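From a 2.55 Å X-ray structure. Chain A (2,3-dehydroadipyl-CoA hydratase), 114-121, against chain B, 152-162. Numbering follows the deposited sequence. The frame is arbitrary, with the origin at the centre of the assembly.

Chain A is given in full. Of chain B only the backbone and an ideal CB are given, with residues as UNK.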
# COMPACT_ATOMS: atom_id res chain seq x y z
N ALA A 114 -19.35 12.85 -10.69
CA ALA A 114 -19.63 11.73 -11.59
C ALA A 114 -18.57 10.66 -11.43
O ALA A 114 -18.89 9.48 -11.46
CB ALA A 114 -19.74 12.20 -13.04
N LEU A 115 -17.32 11.08 -11.25
CA LEU A 115 -16.22 10.17 -10.90
C LEU A 115 -16.45 9.43 -9.58
O LEU A 115 -16.02 8.29 -9.40
CB LEU A 115 -14.90 10.94 -10.82
CG LEU A 115 -14.30 11.45 -12.13
CD1 LEU A 115 -13.21 12.49 -11.88
CD2 LEU A 115 -13.77 10.26 -12.91
N LEU A 116 -17.14 10.08 -8.64
CA LEU A 116 -17.47 9.44 -7.38
C LEU A 116 -18.34 8.22 -7.64
O LEU A 116 -18.17 7.19 -7.01
CB LEU A 116 -18.18 10.43 -6.45
CG LEU A 116 -18.48 10.08 -4.99
CD1 LEU A 116 -18.26 11.27 -4.04
CD2 LEU A 116 -19.90 9.57 -4.84
N CYS A 117 -19.25 8.32 -8.60
CA CYS A 117 -20.19 7.23 -8.87
C CYS A 117 -19.55 5.96 -9.39
O CYS A 117 -18.45 5.98 -9.94
CB CYS A 117 -21.30 7.68 -9.80
SG CYS A 117 -22.29 9.04 -9.17
N ASP A 118 -20.26 4.85 -9.24
CA ASP A 118 -19.76 3.56 -9.69
C ASP A 118 -19.74 3.52 -11.21
O ASP A 118 -18.76 3.08 -11.80
CB ASP A 118 -20.62 2.41 -9.12
CG ASP A 118 -20.80 2.50 -7.63
OD1 ASP A 118 -19.79 2.39 -6.89
OD2 ASP A 118 -21.95 2.69 -7.19
N VAL A 119 -20.82 4.01 -11.82
CA VAL A 119 -21.01 3.90 -13.26
C VAL A 119 -21.49 5.21 -13.88
O VAL A 119 -22.47 5.79 -13.41
CB VAL A 119 -22.09 2.86 -13.59
CG1 VAL A 119 -22.21 2.67 -15.12
CG2 VAL A 119 -21.79 1.56 -12.88
N VAL A 120 -20.85 5.64 -14.95
CA VAL A 120 -21.35 6.81 -15.67
C VAL A 120 -21.92 6.48 -17.06
O VAL A 120 -21.20 5.97 -17.93
CB VAL A 120 -20.26 7.89 -15.86
CG1 VAL A 120 -20.92 9.20 -16.33
CG2 VAL A 120 -19.49 8.13 -14.61
N VAL A 121 -23.21 6.78 -17.25
CA VAL A 121 -23.81 6.84 -18.60
C VAL A 121 -23.92 8.31 -18.98
O VAL A 121 -24.49 9.12 -18.24
CB VAL A 121 -25.21 6.20 -18.68
CG1 VAL A 121 -25.21 4.75 -18.17
CG2 VAL A 121 -26.22 7.03 -17.91
N UNK B 152 -11.00 0.15 -15.85
CA UNK B 152 -11.46 1.30 -15.09
C UNK B 152 -12.80 1.07 -14.42
O UNK B 152 -13.51 0.11 -14.73
CB UNK B 152 -11.55 2.52 -16.00
N UNK B 153 -13.16 1.99 -13.53
CA UNK B 153 -14.25 1.75 -12.59
C UNK B 153 -15.65 1.63 -13.23
O UNK B 153 -16.41 0.70 -12.91
CB UNK B 153 -14.27 2.88 -11.56
N UNK B 154 -15.99 2.55 -14.13
CA UNK B 154 -17.33 2.59 -14.71
C UNK B 154 -17.71 1.31 -15.45
O UNK B 154 -18.73 0.69 -15.16
CB UNK B 154 -17.44 3.78 -15.67
N UNK B 155 -16.88 0.91 -16.41
CA UNK B 155 -17.13 -0.31 -17.14
C UNK B 155 -17.10 -1.58 -16.26
O UNK B 155 -18.01 -2.40 -16.34
CB UNK B 155 -16.10 -0.43 -18.26
N UNK B 156 -16.06 -1.73 -15.44
CA UNK B 156 -15.95 -2.91 -14.59
C UNK B 156 -17.12 -2.99 -13.63
O UNK B 156 -17.60 -4.08 -13.31
CB UNK B 156 -14.63 -2.90 -13.81
N UNK B 157 -17.58 -1.84 -13.15
CA UNK B 157 -18.70 -1.84 -12.21
C UNK B 157 -20.00 -2.24 -12.89
O UNK B 157 -20.74 -3.08 -12.39
CB UNK B 157 -18.85 -0.46 -11.57
N UNK B 158 -20.26 -1.64 -14.05
CA UNK B 158 -21.38 -2.04 -14.89
C UNK B 158 -21.37 -3.53 -15.15
O UNK B 158 -22.35 -4.23 -14.91
CB UNK B 158 -21.35 -1.28 -16.22
N UNK B 159 -20.25 -4.03 -15.64
CA UNK B 159 -20.13 -5.47 -15.88
C UNK B 159 -20.37 -6.33 -14.62
O UNK B 159 -21.09 -7.33 -14.68
CB UNK B 159 -18.74 -5.77 -16.44
N UNK B 160 -19.75 -5.93 -13.51
CA UNK B 160 -19.85 -6.70 -12.28
C UNK B 160 -21.22 -6.55 -11.62
O UNK B 160 -21.79 -7.55 -11.16
CB UNK B 160 -18.75 -6.27 -11.31
N UNK B 161 -21.77 -5.33 -11.60
CA UNK B 161 -23.07 -5.08 -10.96
C UNK B 161 -24.33 -5.45 -11.79
O UNK B 161 -25.38 -5.80 -11.23
CB UNK B 161 -23.15 -3.59 -10.60
N UNK B 162 -24.24 -5.38 -13.12
CA UNK B 162 -25.36 -5.79 -13.96
C UNK B 162 -25.16 -7.17 -14.58
O UNK B 162 -26.12 -7.88 -14.84
CB UNK B 162 -25.58 -4.76 -15.07

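Position 152 has phi/psi of 90/169 and stands right before the helix. Positive phi by itself favours glycine, and no atom of chain A lies near the ideal CB; the residue is Gly152(B).

At 153, in the first turn of the helix, CA-to-CB points toward chain A, and the ideal CB lies 4.5 Å from Asp118(A) O. Farther out, the end of the chain A helix and the turn after it bring the carbonyl oxygens of Leu115(A), Leu116(A) and Cys117(A) close together. Acceptors gathered this way call for a donor on a long arm, so lysine, arginine or perhaps glutamine would suit. The deposited Lys153(B) reaches in with its amine: NZ donates to Leu115(A) O at 2.9 Å and to Cys117(A) O at 2.7 Å. Leu116(A) O is 3.0 Å from Lys153(B) NZ, but the angle is too poor for a hydrogen bond.

Position 154 has the closest backbone approach, its CA 4.2 Å from that of Val119(A). The CB points sideways, with the ideal CB 4.0 Å from Val120(A) N, a strand amide. A small residue suits the tight spacing; serine or threonine could also accept from the amide, whereas alanine would offer no acceptor. Ser154(B) has chi1 in t, and its OG accepts from Val120(A) N at 2.6 Å, with a nearly straight angle of 167°. Its CA makes a CA-H...O contact with Asp118(A) O at 3.3 Å.

Positions 155 and 156 point away and sideways, without contact to chain A, which therefore sets no preference; they are Leu155(B) and Ala156(B).

At 157 the CB again points toward chain A, and its ideal position is only 3.5 Å from Asp118(A) O and 3.8 Å from Val119(A) CG2. Alanine, serine or cysteine would fit this close approach. Ser157(B) turns its hydroxyl back to its own helix, OG donating to Lys153(B) O at 2.7 Å, while its CB packs 3.9 Å from Val119(A) CG2.

At 158 a sideways CB passes 4.2 Å from Val119(A) CG1, so an aliphatic stem of almost any length would serve. Lys158(B) supplies one, its end leading away to a hydrogen bond elsewhere in the structure.

Positions 159 and 160 are out of reach and hold Met159(B) and Val160(B).

At 161 the CB points toward chain A with nothing within 5.5 Å, leaving room for a larger apolar residue such as leucine or methionine. Leu161(B) extends CD1 to 4.3 Å from Asp118(A) CB.

Position 162, also out of reach, is Ser162(B), whose OG donates to Lys158(B) O at 2.7 Å.

Chain B, residues 152-162: GKSLASKMVLS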
# COMPACT_ATOMS: atom_id res chain seq x y z
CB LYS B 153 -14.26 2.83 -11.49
CG LYS B 153 -14.87 2.36 -10.17
CD LYS B 153 -15.88 3.33 -9.59
CE LYS B 153 -15.23 4.63 -9.20
NZ LYS B 153 -16.19 5.54 -8.55
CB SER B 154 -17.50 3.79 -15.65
OG SER B 154 -18.88 4.11 -15.72
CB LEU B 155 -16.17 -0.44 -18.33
CG LEU B 155 -16.45 -1.61 -19.26
CD1 LEU B 155 -17.88 -1.58 -19.79
CD2 LEU B 155 -15.44 -1.64 -20.42
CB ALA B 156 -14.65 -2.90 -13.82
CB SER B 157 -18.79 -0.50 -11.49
OG SER B 157 -17.63 -0.32 -10.69
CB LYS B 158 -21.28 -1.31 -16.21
CG LYS B 158 -22.40 -1.59 -17.18
CD LYS B 158 -22.08 -0.88 -18.47
CE LYS B 158 -23.04 -1.25 -19.58
NZ LYS B 158 -22.71 -0.45 -20.78
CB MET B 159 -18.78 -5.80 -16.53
CG MET B 159 -18.69 -5.39 -18.01
SD MET B 159 -17.07 -5.68 -18.72
CE MET B 159 -16.97 -7.44 -18.50
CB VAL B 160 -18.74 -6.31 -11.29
CG1 VAL B 160 -19.09 -6.70 -9.83
CG2 VAL B 160 -17.40 -6.88 -11.75
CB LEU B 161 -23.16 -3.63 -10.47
CG LEU B 161 -22.20 -3.06 -9.42
CD1 LEU B 161 -22.31 -1.54 -9.38
CD2 LEU B 161 -22.40 -3.69 -8.00
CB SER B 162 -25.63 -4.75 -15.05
OG SER B 162 -24.71 -4.91 -16.12
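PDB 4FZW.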